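Local coordinates for protein negative regulator of ofd1 (Schizosaccharomyces pombe, PDB 3QTM) that is required for correct translation termination, directly inhibits ofd1, and stabilises the N-terminal transcription factor domain of sre1, which activates hypoxic gene expression, at residues Gly24-Ser29 / Tyr73-Leu78; Met28-Leu33 / Ser184-Tyr189; Glu106-Gly111 / Leu123-Ala128; Asn117-Phe122 / Arg167-Asp172. All coordinates share one frame; numbering follows the deposited sequence.

Contact 1: residues Gly24-Ser29 / Tyr73-Leu78; sequences GLYEMS and YSSALL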
loop_
_atom_site.group_PDB
_atom_site.type_symbol
_atom_site.label_atom_id
_atom_site.label_comp_id
_atom_site.label_asym_id
_atom_site.label_seq_id
_atom_site.Cartn_x
_atom_site.Cartn_y
_atom_site.Cartn_z
ATOM N N GLY A 24 12.847 -3.272 17.917
ATOM C CA GLY A 24 12.500 -2.087 18.677
ATOM C C GLY A 24 13.136 -0.827 18.105
ATOM O O GLY A 24 12.480 0.201 18.000
ATOM N N LEU A 25 14.410 -0.924 17.736
ATOM C CA LEU A 25 15.133 0.170 17.083
ATOM C C LEU A 25 14.490 0.559 15.759
ATOM O O LEU A 25 14.296 1.752 15.482
ATOM C CB LEU A 25 16.591 -0.215 16.842
ATOM C CG LEU A 25 17.480 -0.283 18.088
ATOM C CD1 LEU A 25 18.850 -0.878 17.754
ATOM C CD2 LEU A 25 17.624 1.118 18.734
ATOM N N TYR A 26 14.165 -0.444 14.944
ATOM C CA TYR A 26 13.496 -0.190 13.674
ATOM C C TYR A 26 12.141 0.495 13.890
ATOM O O TYR A 26 11.802 1.441 13.186
ATOM C CB TYR A 26 13.303 -1.479 12.862
ATOM C CG TYR A 26 12.555 -1.208 11.571
ATOM C CD1 TYR A 26 13.178 -0.578 10.498
ATOM C CD2 TYR A 26 11.216 -1.523 11.450
ATOM C CE1 TYR A 26 12.483 -0.302 9.319
ATOM C CE2 TYR A 26 10.521 -1.251 10.296
ATOM C CZ TYR A 26 11.154 -0.648 9.228
ATOM O OH TYR A 26 10.432 -0.390 8.077
ATOM N N GLU A 27 11.373 0.002 14.862
ATOM C CA GLU A 27 10.030 0.508 15.131
ATOM C C GLU A 27 10.083 1.971 15.544
ATOM O O GLU A 27 9.297 2.792 15.082
ATOM C CB GLU A 27 9.344 -0.342 16.203
ATOM C CG GLU A 27 8.901 -1.723 15.678
ATOM C CD GLU A 27 8.793 -2.781 16.773
ATOM O OE1 GLU A 27 8.984 -2.435 17.953
ATOM O OE2 GLU A 27 8.513 -3.959 16.452
HETATM N N MSE A 28 11.030 2.284 16.409
HETATM C CA MSE A 28 11.272 3.654 16.816
HETATM C C MSE A 28 11.620 4.548 15.634
HETATM O O MSE A 28 11.195 5.701 15.579
HETATM C CB MSE A 28 12.421 3.695 17.814
HETATM C CG MSE A 28 11.990 3.683 19.245
HETATM SE SE MSE A 28 13.477 4.328 20.342
HETATM C CE MSE A 28 14.359 2.611 20.587
ATOM N N SER A 29 12.423 4.035 14.704
ATOM C CA SER A 29 12.754 4.814 13.510
ATOM C C SER A 29 11.471 5.177 12.753
ATOM O O SER A 29 11.366 6.260 12.191
ATOM C CB SER A 29 13.740 4.072 12.605
ATOM O OG SER A 29 13.056 3.211 11.714
ATOM N N TYR A 73 16.586 -6.727 9.597
ATOM C CA TYR A 73 17.770 -6.224 8.936
ATOM C C TYR A 73 17.389 -5.736 7.515
ATOM O O TYR A 73 17.784 -4.651 7.080
ATOM C CB TYR A 73 18.800 -7.348 8.880
ATOM C CG TYR A 73 20.203 -6.929 8.563
ATOM C CD1 TYR A 73 21.262 -7.802 8.768
ATOM C CD2 TYR A 73 20.481 -5.651 8.070
ATOM C CE1 TYR A 73 22.567 -7.427 8.468
ATOM C CE2 TYR A 73 21.786 -5.261 7.769
ATOM C CZ TYR A 73 22.828 -6.164 7.966
ATOM O OH TYR A 73 24.131 -5.804 7.672
ATOM N N SER A 74 16.608 -6.539 6.801
ATOM C CA SER A 74 16.129 -6.148 5.479
ATOM C C SER A 74 15.335 -4.847 5.552
ATOM O O SER A 74 15.527 -3.970 4.726
ATOM C CB SER A 74 15.255 -7.244 4.876
ATOM O OG SER A 74 14.703 -6.817 3.650
ATOM N N SER A 75 14.457 -4.727 6.551
ATOM C CA SER A 75 13.646 -3.517 6.721
ATOM C C SER A 75 14.475 -2.261 6.961
ATOM O O SER A 75 14.147 -1.192 6.453
ATOM C CB SER A 75 12.648 -3.679 7.865
ATOM O OG SER A 75 11.678 -4.649 7.525
ATOM N N ALA A 76 15.541 -2.386 7.746
ATOM C CA ALA A 76 16.423 -1.252 7.977
ATOM C C ALA A 76 17.093 -0.822 6.663
ATOM O O ALA A 76 17.150 0.365 6.348
ATOM C CB ALA A 76 17.465 -1.592 9.042
ATOM N N LEU A 77 17.594 -1.792 5.901
ATOM C CA LEU A 77 18.197 -1.508 4.599
ATOM C C LEU A 77 17.212 -0.782 3.668
ATOM O O LEU A 77 17.565 0.189 2.992
ATOM C CB LEU A 77 18.744 -2.796 3.946
ATOM C CG LEU A 77 19.957 -3.417 4.656
ATOM C CD1 LEU A 77 20.161 -4.884 4.265
ATOM C CD2 LEU A 77 21.243 -2.606 4.388
ATOM N N LEU A 78 15.969 -1.239 3.652
ATOM C CA LEU A 78 14.991 -0.634 2.774
ATOM C C LEU A 78 14.755 0.804 3.197
ATOM O O LEU A 78 14.522 1.684 2.360
ATOM C CB LEU A 78 13.669 -1.404 2.820
ATOM C CG LEU A 78 12.708 -1.056 1.679
ATOM C CD1 LEU A 78 13.432 -1.253 0.361
ATOM C CD2 LEU A 78 11.413 -1.893 1.748
HETATM O O HOH W 1 11.732 -0.233 5.780
#
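A chi1 of 178° swings the Tyr26 ring away from its own backbone N and out from helix 15-34, laying it against Ser75 of helix 67-82. Ser75 answers with chi1 -67°, which keeps OG beside its own backbone N and lets it bond back to Ala71 O one turn earlier, so it is the CB methylene that meets the aromatic ring. That carbon sits over one face, displaced toward the rim on the hydroxyl side: CB of Ser75 is 3.6 Å from CZ of Tyr26, and the line from CB to the ring centroid measures 3.8 Å and runs 20° off the ring normal, a CH-pi contact. CE1 of Tyr26 also comes within 3.4 Å of the Ser75 carbonyl O, and Ala76 N lies obliquely beside the same part of the ring.

The phenol oxygen does not reach the opposite helix directly. One water spans the distance, 2.6 Å from Tyr26 OH and 2.7 Å from Ser75 O, to which it donates. Behind the ring, Ser29 OG donates to Tyr26 O over 2.6 Å, tying a serine hydroxyl to the backbone of the same helix turn. The two segments run roughly parallel in this all-helical, tetratricopeptide-repeat type protein, and Arg127 of helix 119-142 also touches Tyr26. A leucine at Tyr26 would probably leave the water without its phenol partner and the Ser75 methylene without an aromatic face to rest on. The ring face thus packs on the Ser75 methylene while the buried phenol OH is linked to the Ser75 carbonyl through one water.

Contact 2: residues Met28-Leu33 / Ser184-Tyr189; sequences MSREKL and SLRPLY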
loop_
_atom_site.group_PDB
_atom_site.type_symbol
_atom_site.label_atom_id
_atom_site.label_comp_id
_atom_site.label_asym_id
_atom_site.label_seq_id
_atom_site.Cartn_x
_atom_site.Cartn_y
_atom_site.Cartn_z
HETATM N N MSE A 28 11.030 2.284 16.409
HETATM C CA MSE A 28 11.272 3.654 16.816
HETATM C C MSE A 28 11.620 4.548 15.634
HETATM O O MSE A 28 11.195 5.701 15.579
HETATM C CB MSE A 28 12.421 3.695 17.814
HETATM C CG MSE A 28 11.990 3.683 19.245
HETATM SE SE MSE A 28 13.477 4.328 20.342
HETATM C CE MSE A 28 14.359 2.611 20.587
ATOM N N SER A 29 12.423 4.035 14.704
ATOM C CA SER A 29 12.754 4.814 13.510
ATOM C C SER A 29 11.471 5.177 12.753
ATOM O O SER A 29 11.366 6.260 12.191
ATOM C CB SER A 29 13.740 4.072 12.605
ATOM O OG SER A 29 13.056 3.211 11.714
ATOM N N ARG A 30 10.487 4.282 12.764
ATOM C CA ARG A 30 9.224 4.555 12.079
ATOM C C ARG A 30 8.366 5.582 12.836
ATOM O O ARG A 30 7.652 6.365 12.215
ATOM C CB ARG A 30 8.427 3.263 11.810
ATOM C CG ARG A 30 9.222 2.149 11.099
ATOM C CD ARG A 30 9.954 2.662 9.854
ATOM N NE ARG A 30 9.043 2.893 8.728
ATOM C CZ ARG A 30 9.425 3.370 7.543
ATOM N NH1 ARG A 30 10.709 3.682 7.316
ATOM N NH2 ARG A 30 8.526 3.533 6.578
ATOM N N GLU A 31 8.433 5.577 14.171
ATOM C CA GLU A 31 7.739 6.588 14.978
ATOM C C GLU A 31 8.331 7.975 14.734
ATOM O O GLU A 31 7.601 8.962 14.620
ATOM C CB GLU A 31 7.836 6.252 16.473
ATOM C CG GLU A 31 7.136 4.961 16.867
ATOM C CD GLU A 31 7.538 4.471 18.256
ATOM O OE1 GLU A 31 8.249 5.213 18.981
ATOM O OE2 GLU A 31 7.146 3.336 18.616
ATOM N N LYS A 32 9.656 8.040 14.672
ATOM C CA LYS A 32 10.349 9.285 14.355
ATOM C C LYS A 32 9.982 9.799 12.961
ATOM O O LYS A 32 9.761 11.000 12.764
ATOM C CB LYS A 32 11.861 9.103 14.455
ATOM C CG LYS A 32 12.369 8.935 15.884
ATOM C CD LYS A 32 12.128 10.193 16.699
ATOM C CE LYS A 32 12.315 9.925 18.182
ATOM N NZ LYS A 32 12.257 11.175 18.974
ATOM N N LEU A 33 9.924 8.887 11.996
ATOM C CA LEU A 33 9.546 9.262 10.647
ATOM C C LEU A 33 8.159 9.909 10.677
ATOM O O LEU A 33 7.942 10.976 10.094
ATOM C CB LEU A 33 9.555 8.043 9.729
ATOM C CG LEU A 33 9.209 8.332 8.267
ATOM C CD1 LEU A 33 10.121 9.421 7.734
ATOM C CD2 LEU A 33 9.322 7.066 7.416
ATOM N N SER A 184 3.578 0.401 6.768
ATOM C CA SER A 184 4.375 -0.627 6.109
ATOM C C SER A 184 3.732 -1.105 4.807
ATOM O O SER A 184 4.398 -1.724 3.988
ATOM C CB SER A 184 4.616 -1.820 7.022
ATOM O OG SER A 184 3.511 -2.689 6.992
ATOM N N LEU A 185 2.443 -0.834 4.615
ATOM C CA LEU A 185 1.799 -1.253 3.375
ATOM C C LEU A 185 1.819 -0.180 2.299
ATOM O O LEU A 185 1.207 -0.353 1.256
ATOM C CB LEU A 185 0.363 -1.703 3.615
ATOM C CG LEU A 185 0.169 -2.951 4.472
ATOM C CD1 LEU A 185 -1.346 -3.242 4.672
ATOM C CD2 LEU A 185 0.887 -4.115 3.817
ATOM N N ARG A 186 2.521 0.925 2.531
ATOM C CA ARG A 186 2.574 1.973 1.508
ATOM C C ARG A 186 3.060 1.487 0.132
ATOM O O ARG A 186 2.567 1.949 -0.885
ATOM C CB ARG A 186 3.374 3.190 1.974
ATOM C CG ARG A 186 2.526 4.246 2.672
ATOM C CD ARG A 186 3.281 5.570 2.882
ATOM N NE ARG A 186 4.353 5.449 3.872
ATOM C CZ ARG A 186 5.654 5.534 3.593
ATOM N NH1 ARG A 186 6.053 5.755 2.341
ATOM N NH2 ARG A 186 6.560 5.405 4.567
ATOM N N PRO A 187 4.036 0.562 0.097
ATOM C CA PRO A 187 4.454 0.042 -1.209
ATOM C C PRO A 187 3.321 -0.646 -1.975
ATOM O O PRO A 187 3.467 -0.839 -3.177
ATOM C CB PRO A 187 5.542 -0.978 -0.851
ATOM C CG PRO A 187 6.092 -0.482 0.451
ATOM C CD PRO A 187 4.887 0.046 1.187
ATOM N N LEU A 188 2.223 -1.009 -1.312
ATOM C CA LEU A 188 1.094 -1.584 -2.041
ATOM C C LEU A 188 0.561 -0.594 -3.076
ATOM O O LEU A 188 -0.006 -1.003 -4.081
ATOM C CB LEU A 188 -0.041 -2.032 -1.107
ATOM C CG LEU A 188 0.257 -3.223 -0.198
ATOM C CD1 LEU A 188 -1.013 -3.683 0.478
ATOM C CD2 LEU A 188 0.885 -4.371 -0.993
ATOM N N TYR A 189 0.744 0.705 -2.839
ATOM C CA TYR A 189 0.343 1.705 -3.831
ATOM C C TYR A 189 1.071 1.460 -5.149
ATOM O O TYR A 189 0.502 1.657 -6.221
ATOM C CB TYR A 189 0.632 3.143 -3.372
ATOM C CG TYR A 189 -0.011 3.573 -2.061
ATOM C CD1 TYR A 189 -1.369 3.381 -1.818
ATOM C CD2 TYR A 189 0.749 4.209 -1.075
ATOM C CE1 TYR A 189 -1.949 3.794 -0.607
ATOM C CE2 TYR A 189 0.186 4.617 0.123
ATOM C CZ TYR A 189 -1.160 4.409 0.355
ATOM O OH TYR A 189 -1.700 4.827 1.561
#
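The guanidinium planes of Arg30 and Arg186 lie only 12° apart, and Leu33 reaches both groups: its CD2 sits over the rim of one Arg30 face, 3.4 Å above the plane, and stands 4.3 Å from Arg186 NH2, obliquely to that second plane. The two arginines come together through their NH2 atoms, 3.4 Å from one another, each slanted to the other's plane. Both are donors, so no hydrogen bond links them; carboxylates do. Asp183 gives OD2 to Arg30 NH2 and OD1 to Arg186 NH2, while Glu82 gives OE1 to Arg30 NH1 and OE2 to Arg186 NH2, and these four salt bridges probably offset the two positive charges.

In this helical-repeat fold the network joins helix 15-34, near the N-terminus, to the type I turn Leu185-Leu188 that leads toward helix 188-197, with Glu82 contributed by the end of helix 67-82. Arg30 gets there by bending at chi2 and chi3 (-50° and -75°), which folds its chain over toward Leu33, whereas Arg186 stays extended at chi2 and bends at chi3. Pro187, within the turn, packs against helix 119-142; Ser184, just before it, accepts a hydrogen bond from Arg127 NH1 through its O.

Contact 3: residues Glu106-Gly111 / Leu123-Ala128; sequences ERAQLG and LALARA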
loop_
_atom_site.group_PDB
_atom_site.type_symbol
_atom_site.label_atom_id
_atom_site.label_comp_id
_atom_site.label_asym_id
_atom_site.label_seq_id
_atom_site.Cartn_x
_atom_site.Cartn_y
_atom_site.Cartn_z
ATOM N N GLU A 106 18.331 -8.935 -0.961
ATOM C CA GLU A 106 19.274 -10.027 -0.728
ATOM C C GLU A 106 19.281 -10.457 0.750
ATOM O O GLU A 106 19.303 -11.664 1.065
ATOM C CB GLU A 106 20.676 -9.618 -1.167
ATOM C CG GLU A 106 20.777 -9.201 -2.628
ATOM C CD GLU A 106 20.884 -10.396 -3.557
ATOM O OE1 GLU A 106 21.087 -11.521 -3.056
ATOM O OE2 GLU A 106 20.757 -10.214 -4.781
ATOM N N ARG A 107 19.247 -9.471 1.648
ATOM C CA ARG A 107 19.208 -9.756 3.084
ATOM C C ARG A 107 17.964 -10.577 3.424
ATOM O O ARG A 107 18.039 -11.559 4.147
ATOM C CB ARG A 107 19.249 -8.466 3.905
ATOM C CG ARG A 107 18.967 -8.658 5.410
ATOM C CD ARG A 107 19.748 -9.823 6.020
ATOM N NE ARG A 107 21.187 -9.679 5.816
ATOM C CZ ARG A 107 22.105 -10.568 6.196
ATOM N NH1 ARG A 107 21.755 -11.677 6.833
ATOM N NH2 ARG A 107 23.382 -10.337 5.952
ATOM N N ALA A 108 16.820 -10.175 2.887
ATOM C CA ALA A 108 15.581 -10.885 3.159
ATOM C C ALA A 108 15.590 -12.295 2.533
ATOM O O ALA A 108 15.106 -13.254 3.139
ATOM C CB ALA A 108 14.365 -10.062 2.689
ATOM N N GLN A 109 16.151 -12.427 1.333
ATOM C CA GLN A 109 16.233 -13.743 0.709
ATOM C C GLN A 109 17.120 -14.699 1.521
ATOM O O GLN A 109 16.855 -15.901 1.587
ATOM C CB GLN A 109 16.688 -13.640 -0.755
ATOM C CG GLN A 109 15.620 -13.053 -1.668
ATOM C CD GLN A 109 16.135 -12.741 -3.073
ATOM O OE1 GLN A 109 17.343 -12.717 -3.325
ATOM N NE2 GLN A 109 15.213 -12.483 -3.991
ATOM N N LEU A 110 18.159 -14.164 2.153
ATOM C CA LEU A 110 18.984 -14.966 3.047
ATOM C C LEU A 110 18.167 -15.581 4.179
ATOM O O LEU A 110 18.520 -16.643 4.696
ATOM C CB LEU A 110 20.125 -14.134 3.622
ATOM C CG LEU A 110 21.280 -13.866 2.662
ATOM C CD1 LEU A 110 22.238 -12.828 3.254
ATOM C CD2 LEU A 110 21.993 -15.177 2.353
ATOM N N GLY A 111 17.069 -14.920 4.551
ATOM C CA GLY A 111 16.207 -15.413 5.605
ATOM C C GLY A 111 15.328 -16.589 5.225
ATOM O O GLY A 111 14.763 -17.237 6.103
ATOM N N LEU A 123 6.733 -10.022 4.521
ATOM C CA LEU A 123 6.382 -8.617 4.369
ATOM C C LEU A 123 7.596 -7.818 3.894
ATOM O O LEU A 123 7.474 -6.996 2.989
ATOM C CB LEU A 123 5.795 -8.033 5.665
ATOM C CG LEU A 123 5.436 -6.534 5.715
ATOM C CD1 LEU A 123 4.328 -6.167 4.728
ATOM C CD2 LEU A 123 5.034 -6.101 7.129
ATOM N N ALA A 124 8.758 -8.073 4.494
ATOM C CA ALA A 124 10.004 -7.407 4.097
ATOM C C ALA A 124 10.355 -7.687 2.639
ATOM O O ALA A 124 10.812 -6.800 1.911
ATOM C CB ALA A 124 11.163 -7.855 4.996
ATOM N N LEU A 125 10.159 -8.937 2.226
ATOM C CA LEU A 125 10.413 -9.336 0.850
ATOM C C LEU A 125 9.484 -8.584 -0.100
ATOM O O LEU A 125 9.939 -7.988 -1.074
ATOM C CB LEU A 125 10.191 -10.841 0.672
ATOM C CG LEU A 125 11.314 -11.759 1.130
ATOM C CD1 LEU A 125 10.772 -13.180 1.361
ATOM C CD2 LEU A 125 12.459 -11.747 0.105
ATOM N N ALA A 126 8.184 -8.614 0.183
ATOM C CA ALA A 126 7.218 -7.938 -0.677
ATOM C C ALA A 126 7.524 -6.442 -0.795
ATOM O O ALA A 126 7.541 -5.893 -1.907
ATOM C CB ALA A 126 5.815 -8.152 -0.163
ATOM N N ARG A 127 7.765 -5.797 0.351
ATOM C CA ARG A 127 8.088 -4.368 0.384
ATOM C C ARG A 127 9.300 -4.037 -0.488
ATOM O O ARG A 127 9.277 -3.082 -1.256
ATOM C CB ARG A 127 8.303 -3.899 1.828
ATOM C CG ARG A 127 7.007 -3.907 2.641
ATOM C CD ARG A 127 7.224 -3.654 4.137
ATOM N NE ARG A 127 8.262 -2.653 4.407
ATOM C CZ ARG A 127 8.086 -1.348 4.259
ATOM N NH1 ARG A 127 6.920 -0.899 3.835
ATOM N NH2 ARG A 127 9.061 -0.496 4.536
ATOM N N ALA A 128 10.350 -4.847 -0.397
ATOM C CA ALA A 128 11.564 -4.572 -1.154
ATOM C C ALA A 128 11.395 -4.836 -2.647
ATOM O O ALA A 128 11.917 -4.081 -3.460
ATOM C CB ALA A 128 12.751 -5.349 -0.595
#
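Apolar packing carries the contact between Ala108 and Leu125. The methyl of Ala108 points at helix 119-142, and Ala108 CB lies 3.6 Å from Leu125 CD2. Slightly farther off is Leu125 CG, 3.8 Å from Ala108 CB. Leu125 itself leaves its helix obliquely, but with CG anti to the carbonyl carbon (chi1 -80°) its end swings in toward Ala108. The same CD2 of Leu125 serves a second neighbour, lying 3.9 Å from CG of Gln109, so one leucine methyl wedges between two consecutive residues of helix 97-110. Here the Gln109 chain, extended beyond CG, crosses the leucine at about a right angle and offers its aliphatic portion.

At the polar end of that glutamine, NE2 is hydrogen-bonded to Tyr129 OH, one helical turn after Leu125. No hydrogen bond links the two segments themselves.

The segments run antiparallel on two successive helices, 97-110 and 119-142, a helical hairpin, the building unit of alpha-helical repeat folds such as the tetratricopeptide-repeat class. Their backbones approach to 5.9 Å between CA of Ala108 and CA of Leu125. Ser74 of helix 67-82 touches Ala108, while Tyr165 of helix 151-170 packs on Leu125, placing this buried interface between those two helices.

Contact 4: residues Asn117-Phe122 / Arg167-Asp172; sequences NESRLF and RPLAQD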
loop_
_atom_site.group_PDB
_atom_site.type_symbol
_atom_site.label_atom_id
_atom_site.label_comp_id
_atom_site.label_asym_id
_atom_site.label_seq_id
_atom_site.Cartn_x
_atom_site.Cartn_y
_atom_site.Cartn_z
ATOM N N ASN A 117 8.951 -18.318 12.365
ATOM C CA ASN A 117 7.797 -17.702 11.716
ATOM C C ASN A 117 8.201 -16.773 10.557
ATOM O O ASN A 117 9.151 -15.986 10.682
ATOM C CB ASN A 117 6.952 -16.935 12.745
ATOM C CG ASN A 117 5.653 -16.414 12.159
ATOM O OD1 ASN A 117 5.617 -15.384 11.482
ATOM N ND2 ASN A 117 4.577 -17.134 12.409
ATOM N N GLU A 118 7.462 -16.851 9.453
ATOM C CA GLU A 118 7.866 -16.224 8.189
ATOM C C GLU A 118 7.107 -14.935 7.806
ATOM O O GLU A 118 7.414 -14.307 6.792
ATOM C CB GLU A 118 7.742 -17.251 7.058
ATOM C CG GLU A 118 6.326 -17.730 6.828
ATOM C CD GLU A 118 6.250 -19.007 5.985
ATOM O OE1 GLU A 118 7.277 -19.716 5.841
ATOM O OE2 GLU A 118 5.146 -19.306 5.473
ATOM N N SER A 119 6.114 -14.553 8.604
ATOM C CA SER A 119 5.279 -13.397 8.292
ATOM C C SER A 119 6.069 -12.098 8.083
ATOM O O SER A 119 5.898 -11.416 7.074
ATOM C CB SER A 119 4.228 -13.204 9.390
ATOM O OG SER A 119 3.335 -14.306 9.410
ATOM N N ARG A 120 6.934 -11.765 9.032
ATOM C CA ARG A 120 7.691 -10.526 8.943
ATOM C C ARG A 120 8.652 -10.578 7.760
ATOM O O ARG A 120 8.877 -9.580 7.105
ATOM C CB ARG A 120 8.429 -10.220 10.254
ATOM C CG ARG A 120 7.513 -9.729 11.370
ATOM C CD ARG A 120 8.193 -9.735 12.747
ATOM N NE ARG A 120 7.203 -9.476 13.787
ATOM C CZ ARG A 120 7.002 -8.293 14.364
ATOM N NH1 ARG A 120 7.749 -7.241 14.038
ATOM N NH2 ARG A 120 6.051 -8.163 15.279
ATOM N N LEU A 121 9.191 -11.758 7.475
ATOM C CA LEU A 121 10.108 -11.905 6.356
ATOM C C LEU A 121 9.362 -11.726 5.041
ATOM O O LEU A 121 9.857 -11.054 4.128
ATOM C CB LEU A 121 10.815 -13.267 6.382
ATOM C CG LEU A 121 11.979 -13.347 5.383
ATOM C CD1 LEU A 121 13.150 -12.443 5.855
ATOM C CD2 LEU A 121 12.444 -14.786 5.127
ATOM N N PHE A 122 8.169 -12.312 4.961
ATOM C CA PHE A 122 7.365 -12.227 3.745
ATOM C C PHE A 122 7.012 -10.777 3.461
ATOM O O PHE A 122 7.023 -10.346 2.308
ATOM C CB PHE A 122 6.104 -13.091 3.846
ATOM C CG PHE A 122 6.350 -14.565 3.582
ATOM C CD1 PHE A 122 7.641 -15.077 3.573
ATOM C CD2 PHE A 122 5.286 -15.435 3.383
ATOM C CE1 PHE A 122 7.871 -16.421 3.337
ATOM C CE2 PHE A 122 5.500 -16.789 3.156
ATOM C CZ PHE A 122 6.798 -17.284 3.129
ATOM N N ARG A 167 0.554 -13.051 -0.944
ATOM C CA ARG A 167 -0.595 -13.954 -0.942
ATOM C C ARG A 167 -0.741 -14.695 0.388
ATOM O O ARG A 167 -1.812 -14.698 0.973
ATOM C CB ARG A 167 -0.529 -14.925 -2.128
ATOM C CG ARG A 167 -1.689 -15.905 -2.185
ATOM C CD ARG A 167 -1.491 -16.938 -3.288
ATOM N NE ARG A 167 -1.257 -16.307 -4.586
ATOM C CZ ARG A 167 -2.218 -15.774 -5.326
ATOM N NH1 ARG A 167 -3.472 -15.788 -4.891
ATOM N NH2 ARG A 167 -1.926 -15.223 -6.496
ATOM N N PRO A 168 0.343 -15.308 0.886
ATOM C CA PRO A 168 0.238 -15.948 2.204
ATOM C C PRO A 168 -0.181 -14.972 3.305
ATOM O O PRO A 168 -0.935 -15.369 4.194
ATOM C CB PRO A 168 1.668 -16.446 2.482
ATOM C CG PRO A 168 2.317 -16.550 1.155
ATOM C CD PRO A 168 1.653 -15.543 0.248
ATOM N N LEU A 169 0.314 -13.734 3.262
ATOM C CA LEU A 169 0.028 -12.764 4.322
ATOM C C LEU A 169 -1.441 -12.395 4.344
ATOM O O LEU A 169 -1.989 -12.058 5.391
ATOM C CB LEU A 169 0.843 -11.478 4.134
ATOM C CG LEU A 169 2.358 -11.619 4.189
ATOM C CD1 LEU A 169 2.992 -10.279 3.889
ATOM C CD2 LEU A 169 2.812 -12.145 5.550
ATOM N N ALA A 170 -2.071 -12.442 3.176
ATOM C CA ALA A 170 -3.461 -12.016 3.045
ATOM C C ALA A 170 -4.480 -13.091 3.459
ATOM O O ALA A 170 -5.667 -12.812 3.568
ATOM C CB ALA A 170 -3.727 -11.541 1.623
ATOM N N GLN A 171 -4.022 -14.313 3.692
ATOM C CA GLN A 171 -4.927 -15.382 4.115
ATOM C C GLN A 171 -5.414 -15.161 5.540
ATOM O O GLN A 171 -4.688 -14.622 6.380
ATOM C CB GLN A 171 -4.240 -16.747 4.011
ATOM C CG GLN A 171 -3.792 -17.105 2.598
ATOM C CD GLN A 171 -4.826 -16.728 1.547
ATOM O OE1 GLN A 171 -4.525 -16.004 0.583
ATOM N NE2 GLN A 171 -6.057 -17.197 1.737
ATOM N N ASP A 172 -6.645 -15.580 5.814
ATOM C CA ASP A 172 -7.193 -15.471 7.161
ATOM C C ASP A 172 -6.368 -16.276 8.148
ATOM O O ASP A 172 -6.223 -15.883 9.303
ATOM C CB ASP A 172 -8.648 -15.923 7.199
ATOM C CG ASP A 172 -9.538 -15.079 6.318
ATOM O OD1 ASP A 172 -9.017 -14.172 5.631
ATOM O OD2 ASP A 172 -10.761 -15.320 6.310
#
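Leu169 inserts its CD2 methyl against the first turn of helix 119-142, 3.5 Å from Ser119 O and 3.8 Å from CB of Phe122. Its other methyl stays alongside the Phe122 backbone, with Leu169 CD1 4.1 Å from Phe122 C. Next to it Pro168 meets the aromatic ring: CB lies at the ring edge, in its plane, and CG is 3.8 Å from CE2 of Phe122, the two side chains crossing at about a right angle. Phe122 has CG anti to its carbonyl carbon (chi1 -80°), a setting that carries the ring past Leu169 to the proline.

This joins the start of helix 119-142 to the end of helix 151-170, an antiparallel pair of successive helices in a fold of the tetratricopeptide-repeat class. Replacing Leu169 with alanine would probably open a gap beside Ser119 O and the Phe122 CB, both of which would lose their methyl partner.

One layer out, Glu118 CG covers part of a Phe122 face, 3.7 Å above the plane, and Tyr165 meets the same ring edge-to-face. The helix start is capped by Asn117, whose OD1 accepts from Ser119 N at 3.0 Å, the donor standing above the carbonyl plane. On the other side, helix 151-170 is kinked at Pro168, whose O accepts from Thr174 OG1, and Leu217 of helix 213-220 packs on Leu169.

How the contacts relate
All four contacts fall in the N-terminal family region, and no ligand or active site marks their position. Contacts 1 and 2 share helix 15-34, with centres 10 Å apart: the first joins it to helix 67-82, the second to the far turn at 184-189. Contact 3 lies 13 Å from contact 1, between centres, and touches it through Ser74 OG and Ala108 CB, 3.4 Å apart. Contacts 3 and 4 draw on one common helix, their centres 12 Å apart, and Leu121 of contact 4 packs on Gly111. Arg127 also brings contact 3 against contact 2, with Pro187 CD 3.5 Å from Arg127 NH1. Contacts 2 and 4 stay about 7 Å apart at their nearest atoms.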